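Local coordinates for uncharacterized protein YhfS (Escherichia coli, PDB 4J8L) that is of unknown function but carries pyridoxal 5'-phosphate covalently attached to a lysine and probably belongs to the aminotransferase-like enzymes, at residues Thr76-Arg80 with Thr103-Ile107; Gln91-Asp97 with Thr114-Phe120; Tyr173-Lys177 with Leu239-Pro243; Leu259-Val265 with Leu351-Arg355; Pro266-Ser270 with Ile282-His286. All blocks are in the same frame, centred on the assembly; numbering follows the deposited sequence.

Contact 1: Thr76-Arg80 with Thr103-Ile107; sequences TGAIR and TTRVI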
# COMPACT_ATOMS: atom_id res chain seq x y z
N THR A 76 7.07 6.28 -3.10
CA THR A 76 7.13 7.39 -4.03
C THR A 76 8.22 7.15 -5.08
O THR A 76 8.02 7.38 -6.28
CB THR A 76 7.39 8.71 -3.29
OG1 THR A 76 6.32 8.95 -2.38
CG2 THR A 76 7.50 9.87 -4.26
N GLY A 77 9.37 6.64 -4.64
CA GLY A 77 10.45 6.31 -5.56
C GLY A 77 10.05 5.23 -6.56
O GLY A 77 10.42 5.29 -7.74
N ALA A 78 9.29 4.25 -6.09
CA ALA A 78 8.84 3.16 -6.95
C ALA A 78 7.88 3.67 -8.03
O ALA A 78 7.98 3.29 -9.20
CB ALA A 78 8.19 2.05 -6.13
N ILE A 79 6.96 4.53 -7.64
CA ILE A 79 6.01 5.11 -8.59
C ILE A 79 6.74 6.00 -9.58
O ILE A 79 6.44 5.96 -10.77
CB ILE A 79 4.89 5.85 -7.87
CG1 ILE A 79 3.96 4.82 -7.22
CG2 ILE A 79 4.11 6.76 -8.84
CD1 ILE A 79 3.03 5.39 -6.14
N ARG A 80 7.69 6.80 -9.11
CA ARG A 80 8.45 7.64 -10.04
C ARG A 80 9.20 6.79 -11.07
O ARG A 80 9.16 7.07 -12.27
CB ARG A 80 9.45 8.54 -9.30
CG ARG A 80 10.15 9.52 -10.22
CD ARG A 80 11.36 10.18 -9.55
NE ARG A 80 10.98 10.98 -8.39
CZ ARG A 80 11.23 10.63 -7.13
NH1 ARG A 80 11.86 9.49 -6.85
NH2 ARG A 80 10.86 11.43 -6.13
N THR A 103 2.27 12.66 -3.28
CA THR A 103 3.60 12.58 -3.90
C THR A 103 3.52 12.09 -5.34
O THR A 103 4.43 12.32 -6.13
CB THR A 103 4.58 11.69 -3.10
OG1 THR A 103 4.09 10.35 -3.06
CG2 THR A 103 4.74 12.22 -1.66
N THR A 104 2.43 11.40 -5.69
CA THR A 104 2.24 11.00 -7.09
C THR A 104 1.92 12.24 -7.93
O THR A 104 2.41 12.39 -9.05
CB THR A 104 1.13 9.94 -7.24
OG1 THR A 104 1.51 8.76 -6.52
CG2 THR A 104 0.90 9.58 -8.71
N ARG A 105 1.12 13.15 -7.36
CA ARG A 105 0.84 14.40 -8.05
C ARG A 105 2.13 15.19 -8.26
O ARG A 105 2.33 15.80 -9.31
CB ARG A 105 -0.22 15.23 -7.31
CG ARG A 105 -0.62 16.50 -8.05
CD ARG A 105 -1.80 17.21 -7.38
NE ARG A 105 -1.57 17.38 -5.95
CZ ARG A 105 -2.17 16.68 -4.99
NH1 ARG A 105 -3.06 15.74 -5.30
NH2 ARG A 105 -1.87 16.91 -3.73
N VAL A 106 3.02 15.16 -7.27
CA VAL A 106 4.31 15.85 -7.39
C VAL A 106 5.11 15.28 -8.57
O VAL A 106 5.66 16.02 -9.37
CB VAL A 106 5.12 15.75 -6.08
CG1 VAL A 106 6.56 16.23 -6.30
CG2 VAL A 106 4.45 16.55 -4.97
N ILE A 107 5.13 13.95 -8.67
CA ILE A 107 5.82 13.27 -9.77
C ILE A 107 5.22 13.67 -11.12
O ILE A 107 5.94 13.99 -12.07
CB ILE A 107 5.74 11.75 -9.61
CG1 ILE A 107 6.59 11.31 -8.41
CG2 ILE A 107 6.22 11.05 -10.88
CD1 ILE A 107 6.33 9.89 -7.95

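Contact 2: Gln91-Asp97 with Thr114-Phe120; sequences QRLLVHD and TLITVDF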
# COMPACT_ATOMS: atom_id res chain seq x y z
N GLN A 91 3.77 13.59 -21.84
CA GLN A 91 2.81 12.63 -22.37
C GLN A 91 1.56 12.54 -21.52
O GLN A 91 1.43 13.25 -20.52
CB GLN A 91 3.46 11.26 -22.57
CG GLN A 91 4.40 11.23 -23.77
CD GLN A 91 4.76 9.82 -24.19
OE1 GLN A 91 5.07 8.97 -23.36
NE2 GLN A 91 4.71 9.58 -25.49
N ARG A 92 0.63 11.69 -21.92
CA ARG A 92 -0.71 11.69 -21.33
C ARG A 92 -0.94 10.49 -20.43
O ARG A 92 -0.82 9.34 -20.86
CB ARG A 92 -1.77 11.77 -22.44
CG ARG A 92 -1.61 12.99 -23.33
CD ARG A 92 -2.15 12.76 -24.73
NE ARG A 92 -3.60 12.62 -24.76
CZ ARG A 92 -4.44 13.64 -24.62
NH1 ARG A 92 -3.98 14.87 -24.43
NH2 ARG A 92 -5.75 13.43 -24.66
N LEU A 93 -1.27 10.77 -19.18
CA LEU A 93 -1.48 9.73 -18.18
C LEU A 93 -2.94 9.68 -17.76
O LEU A 93 -3.52 10.69 -17.36
CB LEU A 93 -0.60 9.98 -16.95
CG LEU A 93 -0.80 9.01 -15.78
CD1 LEU A 93 -0.24 7.62 -16.13
CD2 LEU A 93 -0.18 9.55 -14.49
N LEU A 94 -3.54 8.50 -17.85
CA LEU A 94 -4.92 8.32 -17.40
C LEU A 94 -4.95 8.05 -15.89
O LEU A 94 -4.22 7.20 -15.38
CB LEU A 94 -5.59 7.18 -18.15
CG LEU A 94 -7.04 6.92 -17.76
CD1 LEU A 94 -7.98 7.87 -18.50
CD2 LEU A 94 -7.44 5.48 -18.03
N VAL A 95 -5.80 8.79 -15.18
CA VAL A 95 -6.03 8.57 -13.76
C VAL A 95 -7.52 8.56 -13.43
O VAL A 95 -8.36 9.06 -14.19
CB VAL A 95 -5.33 9.63 -12.86
CG1 VAL A 95 -3.82 9.56 -13.01
CG2 VAL A 95 -5.83 11.02 -13.20
N HIS A 96 -7.84 7.98 -12.27
CA HIS A 96 -9.20 7.90 -11.77
C HIS A 96 -9.71 9.28 -11.33
O HIS A 96 -8.92 10.14 -10.94
CB HIS A 96 -9.23 6.91 -10.61
CG HIS A 96 -10.55 6.80 -9.90
ND1 HIS A 96 -11.75 6.73 -10.56
CD2 HIS A 96 -10.84 6.73 -8.58
CE1 HIS A 96 -12.73 6.63 -9.68
NE2 HIS A 96 -12.20 6.62 -8.47
N ASP A 97 -11.03 9.48 -11.40
CA ASP A 97 -11.66 10.73 -10.97
C ASP A 97 -11.79 10.78 -9.46
O ASP A 97 -12.88 10.59 -8.90
CB ASP A 97 -13.03 10.88 -11.64
CG ASP A 97 -13.66 12.25 -11.41
OD1 ASP A 97 -12.98 13.16 -10.87
OD2 ASP A 97 -14.83 12.43 -11.79
N THR A 114 0.32 15.37 -18.90
CA THR A 114 -1.05 15.81 -19.06
C THR A 114 -1.94 14.72 -18.48
O THR A 114 -1.81 13.56 -18.84
CB THR A 114 -1.40 16.00 -20.53
OG1 THR A 114 -0.62 17.08 -21.06
CG2 THR A 114 -2.88 16.32 -20.71
N LEU A 115 -2.83 15.09 -17.56
CA LEU A 115 -3.72 14.10 -16.96
C LEU A 115 -5.04 13.97 -17.72
O LEU A 115 -5.65 14.97 -18.13
CB LEU A 115 -4.01 14.45 -15.50
CG LEU A 115 -2.82 14.39 -14.55
CD1 LEU A 115 -3.26 14.60 -13.11
CD2 LEU A 115 -2.08 13.07 -14.71
N ILE A 116 -5.45 12.73 -17.93
CA ILE A 116 -6.76 12.43 -18.48
C ILE A 116 -7.53 11.70 -17.39
O ILE A 116 -7.07 10.69 -16.87
CB ILE A 116 -6.66 11.50 -19.70
CG1 ILE A 116 -5.80 12.14 -20.80
CG2 ILE A 116 -8.04 11.14 -20.22
CD1 ILE A 116 -5.53 11.21 -21.97
N THR A 117 -8.69 12.22 -17.04
CA THR A 117 -9.42 11.72 -15.89
C THR A 117 -10.72 11.03 -16.31
O THR A 117 -11.40 11.49 -17.22
CB THR A 117 -9.76 12.88 -14.94
OG1 THR A 117 -8.54 13.48 -14.46
CG2 THR A 117 -10.55 12.40 -13.76
N VAL A 118 -11.03 9.92 -15.66
CA VAL A 118 -12.30 9.22 -15.88
C VAL A 118 -12.66 8.44 -14.62
O VAL A 118 -11.78 8.07 -13.84
CB VAL A 118 -12.22 8.28 -17.10
CG1 VAL A 118 -11.24 7.14 -16.83
CG2 VAL A 118 -13.60 7.73 -17.46
N ASP A 119 -13.95 8.21 -14.40
CA ASP A 119 -14.41 7.46 -13.24
C ASP A 119 -14.17 5.96 -13.45
O ASP A 119 -14.88 5.32 -14.22
CB ASP A 119 -15.91 7.72 -13.03
CG ASP A 119 -16.41 7.27 -11.67
OD1 ASP A 119 -15.66 6.60 -10.94
OD2 ASP A 119 -17.58 7.58 -11.34
N PHE A 120 -13.18 5.39 -12.77
CA PHE A 120 -12.88 3.96 -12.91
C PHE A 120 -14.05 3.09 -12.43
O PHE A 120 -14.08 1.89 -12.69
CB PHE A 120 -11.62 3.56 -12.12
CG PHE A 120 -10.33 4.04 -12.72
CD1 PHE A 120 -10.31 4.82 -13.87
CD2 PHE A 120 -9.12 3.70 -12.12
CE1 PHE A 120 -9.10 5.26 -14.41
CE2 PHE A 120 -7.92 4.14 -12.65
CZ PHE A 120 -7.90 4.92 -13.79

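Contact 3: Tyr173-Lys177 with Leu239-Pro243; sequences YAVMK and LVFAP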
# COMPACT_ATOMS: atom_id res chain seq x y z
N TYR A 173 -0.18 -0.49 0.92
CA TYR A 173 -1.15 -0.89 1.95
C TYR A 173 -2.05 -2.04 1.51
O TYR A 173 -2.95 -2.45 2.24
CB TYR A 173 -2.01 0.29 2.40
CG TYR A 173 -1.33 1.37 3.21
CD1 TYR A 173 -0.42 1.06 4.22
CD2 TYR A 173 -1.64 2.71 3.00
CE1 TYR A 173 0.17 2.07 4.98
CE2 TYR A 173 -1.06 3.71 3.73
CZ TYR A 173 -0.16 3.39 4.73
OH TYR A 173 0.41 4.41 5.47
N ALA A 174 -1.83 -2.56 0.31
CA ALA A 174 -2.56 -3.73 -0.15
C ALA A 174 -1.69 -4.99 -0.22
O ALA A 174 -2.20 -6.11 -0.19
CB ALA A 174 -3.22 -3.46 -1.51
N VAL A 175 -0.38 -4.80 -0.37
CA VAL A 175 0.52 -5.93 -0.60
C VAL A 175 0.52 -6.88 0.58
O VAL A 175 0.60 -6.44 1.73
CB VAL A 175 1.96 -5.45 -0.89
CG1 VAL A 175 2.89 -6.65 -1.11
CG2 VAL A 175 1.97 -4.55 -2.12
N MSE A 176 0.41 -8.18 0.29
CA MSE A 176 0.33 -9.23 1.31
C MSE A 176 -0.94 -9.18 2.16
O MSE A 176 -1.04 -9.91 3.16
CB MSE A 176 1.56 -9.23 2.23
CG MSE A 176 2.84 -9.67 1.56
SE MSE A 176 2.61 -11.41 0.66
CE MSE A 176 4.45 -12.07 0.80
N LYS A 177 -1.89 -8.34 1.78
CA LYS A 177 -3.14 -8.22 2.52
C LYS A 177 -4.35 -8.65 1.68
O LYS A 177 -5.44 -8.85 2.22
CB LYS A 177 -3.32 -6.79 2.99
CG LYS A 177 -2.31 -6.35 4.03
CD LYS A 177 -2.92 -5.24 4.88
CE LYS A 177 -2.12 -3.98 4.80
NZ LYS A 177 -2.93 -2.83 5.30
N LEU A 239 8.65 -8.94 4.63
CA LEU A 239 7.61 -9.49 3.77
C LEU A 239 7.14 -10.86 4.23
O LEU A 239 5.96 -11.19 4.09
CB LEU A 239 8.12 -9.56 2.34
CG LEU A 239 7.18 -9.32 1.18
CD1 LEU A 239 6.36 -8.04 1.33
CD2 LEU A 239 8.03 -9.23 -0.06
N VAL A 240 8.05 -11.68 4.76
CA VAL A 240 7.67 -13.00 5.28
C VAL A 240 6.73 -12.88 6.48
O VAL A 240 5.81 -13.69 6.65
CB VAL A 240 8.92 -13.84 5.67
CG1 VAL A 240 8.53 -15.09 6.43
CG2 VAL A 240 9.71 -14.22 4.40
N PHE A 241 6.95 -11.86 7.32
CA PHE A 241 6.11 -11.62 8.50
C PHE A 241 4.77 -10.95 8.12
O PHE A 241 3.79 -11.03 8.85
CB PHE A 241 6.82 -10.68 9.48
CG PHE A 241 7.84 -11.33 10.38
CD1 PHE A 241 7.53 -12.46 11.13
CD2 PHE A 241 9.10 -10.78 10.53
CE1 PHE A 241 8.47 -13.04 11.98
CE2 PHE A 241 10.04 -11.35 11.38
CZ PHE A 241 9.72 -12.49 12.09
N ALA A 242 4.74 -10.28 6.97
CA ALA A 242 3.59 -9.42 6.65
C ALA A 242 2.22 -10.10 6.54
O ALA A 242 1.26 -9.63 7.17
CB ALA A 242 3.89 -8.55 5.42
N PRO A 243 2.10 -11.19 5.77
CA PRO A 243 0.73 -11.66 5.55
C PRO A 243 0.03 -12.16 6.81
O PRO A 243 -1.10 -11.75 7.06
CB PRO A 243 0.87 -12.75 4.47
CG PRO A 243 2.32 -13.10 4.44
CD PRO A 243 3.07 -11.90 4.92
O HOH W 1 -2.83 -10.80 5.15

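Contact 4: Leu259-Val265 with Leu351-Arg355; sequences LLNGGAV and LRILR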
# COMPACT_ATOMS: atom_id res chain seq x y z
N LEU A 259 -18.09 -5.38 17.98
CA LEU A 259 -18.29 -4.92 19.36
C LEU A 259 -18.85 -3.50 19.39
O LEU A 259 -19.78 -3.22 20.15
CB LEU A 259 -16.99 -5.01 20.15
CG LEU A 259 -16.50 -6.42 20.50
CD1 LEU A 259 -15.04 -6.40 20.93
CD2 LEU A 259 -17.39 -7.00 21.60
N LEU A 260 -18.30 -2.61 18.57
CA LEU A 260 -18.78 -1.23 18.53
C LEU A 260 -20.20 -1.16 18.01
O LEU A 260 -21.03 -0.43 18.55
CB LEU A 260 -17.86 -0.36 17.67
CG LEU A 260 -16.48 -0.12 18.26
CD1 LEU A 260 -15.57 0.61 17.27
CD2 LEU A 260 -16.61 0.66 19.56
N ASN A 261 -20.48 -1.93 16.95
CA ASN A 261 -21.84 -1.98 16.40
C ASN A 261 -22.84 -2.58 17.38
O ASN A 261 -24.04 -2.34 17.29
CB ASN A 261 -21.86 -2.75 15.08
CG ASN A 261 -21.40 -1.90 13.91
OD1 ASN A 261 -21.40 -0.67 13.99
ND2 ASN A 261 -21.02 -2.54 12.82
N GLY A 262 -22.33 -3.38 18.32
CA GLY A 262 -23.17 -4.00 19.33
C GLY A 262 -23.40 -3.10 20.53
O GLY A 262 -24.11 -3.47 21.46
N GLY A 263 -22.78 -1.92 20.51
CA GLY A 263 -23.02 -0.93 21.55
C GLY A 263 -22.06 -0.98 22.72
O GLY A 263 -22.41 -0.53 23.82
N ALA A 264 -20.86 -1.50 22.50
CA ALA A 264 -19.85 -1.60 23.55
C ALA A 264 -19.46 -0.23 24.11
O ALA A 264 -19.07 -0.11 25.27
CB ALA A 264 -18.61 -2.35 23.04
N VAL A 265 -19.58 0.81 23.29
CA VAL A 265 -19.24 2.16 23.71
C VAL A 265 -20.40 3.09 23.39
O VAL A 265 -20.54 3.54 22.25
CB VAL A 265 -17.96 2.66 23.01
CG1 VAL A 265 -17.59 4.05 23.48
CG2 VAL A 265 -16.80 1.69 23.26
N LEU A 351 -10.59 -1.13 22.58
CA LEU A 351 -11.84 -0.79 23.27
C LEU A 351 -11.56 -0.16 24.63
O LEU A 351 -12.21 0.82 25.01
CB LEU A 351 -12.71 -2.04 23.42
CG LEU A 351 -14.18 -1.94 23.81
CD1 LEU A 351 -14.95 -1.22 22.72
CD2 LEU A 351 -14.74 -3.33 24.03
N ARG A 352 -10.59 -0.71 25.35
CA ARG A 352 -10.23 -0.17 26.65
C ARG A 352 -9.68 1.24 26.54
O ARG A 352 -10.07 2.13 27.29
CB ARG A 352 -9.21 -1.07 27.36
CG ARG A 352 -8.78 -0.54 28.73
CD ARG A 352 -7.73 -1.42 29.40
NE ARG A 352 -6.50 -1.54 28.60
CZ ARG A 352 -5.60 -0.57 28.46
NH1 ARG A 352 -5.79 0.60 29.06
NH2 ARG A 352 -4.53 -0.77 27.70
N ILE A 353 -8.76 1.46 25.61
CA ILE A 353 -8.20 2.79 25.43
C ILE A 353 -9.30 3.77 25.04
O ILE A 353 -9.35 4.90 25.54
CB ILE A 353 -7.07 2.79 24.37
CG1 ILE A 353 -5.87 2.00 24.89
CG2 ILE A 353 -6.65 4.21 24.04
CD1 ILE A 353 -4.79 1.79 23.83
N LEU A 354 -10.20 3.33 24.16
CA LEU A 354 -11.35 4.17 23.77
C LEU A 354 -12.20 4.56 24.98
O LEU A 354 -12.51 5.73 25.17
CB LEU A 354 -12.23 3.43 22.77
CG LEU A 354 -12.16 3.86 21.31
CD1 LEU A 354 -13.18 3.08 20.50
CD2 LEU A 354 -12.40 5.35 21.19
N ARG A 355 -12.57 3.57 25.79
CA ARG A 355 -13.43 3.82 26.95
C ARG A 355 -12.76 4.69 28.00
O ARG A 355 -13.38 5.62 28.54
CB ARG A 355 -13.87 2.50 27.59
CG ARG A 355 -14.93 1.75 26.81
CD ARG A 355 -15.07 0.32 27.34
NE ARG A 355 -16.34 -0.28 26.94
CZ ARG A 355 -16.59 -1.58 26.94
NH1 ARG A 355 -15.65 -2.44 27.30
NH2 ARG A 355 -17.78 -2.02 26.56

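Contact 5: Pro266-Ser270 with Ile282-His286; sequences PEVKS and IVEFH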
# COMPACT_ATOMS: atom_id res chain seq x y z
N PRO A 266 -21.25 3.38 24.39
CA PRO A 266 -22.47 4.18 24.18
C PRO A 266 -22.20 5.53 23.53
O PRO A 266 -23.04 6.04 22.79
CB PRO A 266 -23.00 4.38 25.60
CG PRO A 266 -22.48 3.21 26.36
CD PRO A 266 -21.12 2.93 25.79
N GLU A 267 -21.03 6.10 23.79
CA GLU A 267 -20.68 7.42 23.25
C GLU A 267 -20.35 7.38 21.76
O GLU A 267 -20.20 8.43 21.13
CB GLU A 267 -19.53 8.04 24.05
CG GLU A 267 -19.84 8.34 25.51
CD GLU A 267 -19.62 7.15 26.44
OE1 GLU A 267 -19.25 6.05 25.96
OE2 GLU A 267 -19.83 7.31 27.65
N VAL A 268 -20.24 6.19 21.19
CA VAL A 268 -20.01 6.03 19.75
C VAL A 268 -21.31 6.02 18.95
O VAL A 268 -22.23 5.24 19.24
CB VAL A 268 -19.18 4.76 19.43
CG1 VAL A 268 -19.17 4.47 17.93
CG2 VAL A 268 -17.77 4.93 19.95
N LYS A 269 -21.39 6.90 17.96
CA LYS A 269 -22.57 7.03 17.10
C LYS A 269 -22.53 6.04 15.92
O LYS A 269 -23.54 5.45 15.56
CB LYS A 269 -22.66 8.47 16.59
CG LYS A 269 -23.82 8.76 15.64
CD LYS A 269 -23.86 10.25 15.30
CE LYS A 269 -25.07 10.60 14.44
NZ LYS A 269 -25.26 12.08 14.31
N SER A 270 -21.36 5.87 15.32
CA SER A 270 -21.25 4.94 14.20
C SER A 270 -19.84 4.44 14.07
O SER A 270 -18.90 5.09 14.53
CB SER A 270 -21.70 5.61 12.89
OG SER A 270 -20.76 6.58 12.46
N ILE A 282 -13.19 3.58 11.09
CA ILE A 282 -13.59 4.97 11.27
C ILE A 282 -14.65 5.02 12.34
O ILE A 282 -15.72 4.42 12.21
CB ILE A 282 -14.12 5.59 9.99
CG1 ILE A 282 -13.00 5.67 8.96
CG2 ILE A 282 -14.70 6.97 10.26
CD1 ILE A 282 -13.48 5.71 7.56
N VAL A 283 -14.35 5.73 13.42
CA VAL A 283 -15.23 5.77 14.58
C VAL A 283 -15.75 7.18 14.80
O VAL A 283 -14.97 8.11 14.94
CB VAL A 283 -14.50 5.31 15.83
CG1 VAL A 283 -15.42 5.34 17.03
CG2 VAL A 283 -13.95 3.89 15.63
N GLU A 284 -17.08 7.31 14.81
CA GLU A 284 -17.73 8.61 14.98
C GLU A 284 -18.45 8.65 16.32
O GLU A 284 -19.13 7.69 16.69
CB GLU A 284 -18.73 8.85 13.84
CG GLU A 284 -19.44 10.21 13.89
CD GLU A 284 -20.70 10.23 13.05
OE1 GLU A 284 -21.30 9.15 12.84
OE2 GLU A 284 -21.11 11.32 12.60
N PHE A 285 -18.29 9.75 17.04
CA PHE A 285 -18.92 9.94 18.33
C PHE A 285 -20.19 10.79 18.22
O PHE A 285 -20.36 11.55 17.26
CB PHE A 285 -17.94 10.59 19.30
CG PHE A 285 -16.64 9.85 19.41
CD1 PHE A 285 -16.57 8.65 20.11
CD2 PHE A 285 -15.50 10.31 18.77
CE1 PHE A 285 -15.37 7.93 20.19
CE2 PHE A 285 -14.30 9.61 18.85
CZ PHE A 285 -14.24 8.42 19.56
N HIS A 286 -21.08 10.65 19.19
CA HIS A 286 -22.31 11.45 19.23
C HIS A 286 -22.01 12.92 19.45
O HIS A 286 -22.68 13.80 18.91
CB HIS A 286 -23.23 10.96 20.34
CG HIS A 286 -23.92 9.67 20.05
ND1 HIS A 286 -24.97 9.57 19.16
CD2 HIS A 286 -23.73 8.42 20.54
CE1 HIS A 286 -25.39 8.32 19.11
NE2 HIS A 286 -24.66 7.60 19.95
O HOH W 2 -24.83 13.59 17.15
O HOH W 3 -18.16 5.87 11.16

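Contact 1: Thr76-Arg80 with Thr103-Ile107
T76 and T103 meet hydroxyl to hydroxyl where two helices of the pyridoxal-phosphate domain, 74-86 and 102-111, run side by side. This is the aminotransferase-like fold, with helices packed against the central sheet. The axes of the two short segments lie 9.8 Å apart and cross at -35°, near enough parallel for contacts to recur one turn on.

The polar contact sits at the T76 end, where T76 OG1 and T103 OG1 are 2.7 Å apart. T76 OG1 is also hydrogen-bonded to OP3 of the cofactor-modified lysine at position 196, which makes T103 a second-shell neighbour of the phosphate. Replacing T76 by a valine would probably cost the phosphate one hydrogen-bond partner and leave the T103 hydroxyl facing a methyl group.

The apolar contacts gather round I107. With CG1 lying beside the backbone N (chi1 -69°), the side chain sends I107 CD1 across to the neighbouring helix, where I79 CG2 is 3.9 Å away and R80 CB 3.7 Å. I79 crosses I107 at roughly a right angle, and its other branch reaches T104, with I79 CD1 3.7 Å from T104 OG1. On the backbone, I107 CD1 rests 3.5 Å from T76 O.

Contact 2: Gln91-Asp97 with Thr114-Phe120
H96 and F120 lock the ends of the two strands together. The amide of F120 donates to the imidazole, with F120 N 3.0 Å from H96 ND1 and an angle of 164° at the hydrogen, although the nitrogen stands 26° out of the ring plane. H96 CB in turn sits over the middle of the F120 ring, 3.6 Å from its centroid, in a CH-pi contact, while the two rings themselves are set obliquely. With CG anti to the backbone N (chi1 175°), the imidazole is carried out beside D119 and the F120 amide, and H96 CE1 comes to 3.2 Å from D119 OD1.

Behind this lock the backbones pair in parallel register, R92 with T114 through V95 with T117. The bonds zigzag between them: T114 N to Q91 O, L93 N to T114 O, I116 N to L93 O, V95 N to I116 O and a longer one from V118 N to V95 O. Helix 102-111 connects the two strands, making a beta-alpha-beta unit, and 114-118 is one of the two outermost strands of the seven-stranded sheet within this chain. On the face carrying R92, L94 and I116, the guanidinium lies flat over I116 CD1, which is 3.5 Å from R92 NH2, while L94 CD1 touches I116 CG2 and V118 CG1 at 3.7 Å each.

Further out, D149 takes a hydrogen bond from H96 NE2 and Y151 meets the imidazole edge-to-face. Q133 O holds R92 NH2, and D119 OD1 is bonded to N121 N. L93 and L115, on the other face, both rest on I108 of helix 102-111.

Contact 3: Tyr173-Lys177 with Leu239-Pro243
No aromatic ring takes part between M176 and P243; the nearest thing to a flat group is the puckered ring of P243, one side of which the selenomethionine M176 covers. M176 CG stands over that side, 4.0 Å from P243 CD, and the selenium follows it, with M176 SE 4.2 Å from P243 CG. Near the ring's rim lies the M176 carbonyl, with P243 CA reaching M176 O at 3.5 Å in a CA-H...O contact.

The bend at chi2 (-53°) lays the selenium over the proline ring, and M176 CE then reaches on to within 3.7 Å of L239 O. Proline has no N-H to give to this carbonyl four residues back, so the usual helical bond is missing and the helix kinks at P243; a weak bond from A242 N is what L239 O receives within the segment. L239 crosses M176 at about a right angle, and M176 CB packs on the methyl of A242.

The partners come from different parts of an aminotransferase-like fold: a loop that follows strand 167-170 of the central sheet, and the long helix 229-261 that leads on to the C-terminal part. L21 of helix 11-28 lies against both M176 and L239. K177, next along the loop, makes a salt bridge with E310.

A water bridges the two backbones, donating to M176 O at 2.8 Å and to P243 O at 2.7 Å.

Contact 4: Leu259-Val265 with Leu351-Arg355
L351 is the knob of this contact. The methyl L351 CD1 fits into a hollow walled by L260, A264 and V265, with L260 CD2 4.0 Å away, A264 CB 3.8 Å and V265 CG2 3.5 Å. That last approach is tighter than ordinary van der Waals packing, so the leucine and valine are pressed firmly together. L351 runs antiparallel to the side chains of both L260 and V265, passing alongside them rather than end on. The second branch of the fork, CD2, lies beneath one face of the R355 guanidinium, towards its rim, and also brushes the methyl of A264.

R355 forms the lid. Its chain runs extended from CG to NE over V265, with R355 CG 4.0 Å from V265 CG2, and this length carries the guanidinium to the carbonyl of A264. There R355 NH2 donates to A264 O over only 2.6 Å, while a weak second bond comes from R355 NE. The carbonyl is thus held from one edge of the guanidinium, though NH2 approaches it from a direction tilted 25° from the carbonyl plane. L259 and L354 fill in at the margins, the latter touching L260.

What shapes the hollow is the turn after L260. A264 N bonds back to L259 O and G263 N to L260 O, and G263 has a positive phi of 92°, which brings A264 round to face L351. L260 and L354 also pack on strand 279-285, at V283 and F285 respectively. The arrangement is a Schellman motif closing helix 229-261, with helix 347-360 packed against it beside the antiparallel sheet of the C-terminal region.

Contact 5: Pro266-Ser270 with Ile282-His286
S270 and E284 are brought together by contrasting torsions: S270 OG sits between its own backbone N and carbonyl carbon (chi1 71°), while E284 stretches out with CG anti to N (chi1 -178°). These settings bring the two ends together, and the hydroxyl donates to the carboxylate, S270 OG to E284 OE1 at 2.7 Å, meeting that oxygen on its anti side. This happens at a classic beta bulge in the hairpin of strands 268-275 and 279-285, where K269 and S270 both face E284.

The bulge puts two amides on one carbonyl. E284 O accepts from K269 N at 2.7 Å and from S270 N at 3.2 Å, and E284 N returns a bond to S270 O. Towards the open end of the hairpin, H286 N donates to E267 O.

K269 runs extended alongside E284, but K269 NZ stays 4.6 Å from E284 OE2, beyond salt-bridge range. Near its base the lysine covers H286: K269 CB stands over the centre of the imidazole, 3.7 Å from its centroid, as a CH-pi contact. Replacing E284 with an alanine would probably leave the S270 hydroxyl without its carboxylate acceptor and K269 without its nearby negative charge.

On the buried side V268 meets V283 and F285 through CG2, and F285 continues onto I358 of helix 347-360. Two waters tie the surface together: one links K269 NZ with H286 O, and the other donates to S270 OG and to I282 O at 3.0 Å each.

Contacts 1 and 2 share the beta-alpha-beta unit of the cofactor domain: helix 102-111 in contact 1 is the connection between the strands of contact 2. Their chemistry differs, a hydroxyl pair near the phosphate against a ladder of backbone bonds at the sheet's edge. Contact 3 is the fully buried one, apolar apart from a bridging water, whereas contacts 1, 2 and 4 are partly buried and contact 5 lies at the surface. Helix 229-261 of contact 3 runs on to contact 4, whose centre is about 28 Å away. Contacts 4 and 5 touch through apolar side chains, joining leucine packing to a hairpin where charged and polar side chains dominate the exposed face.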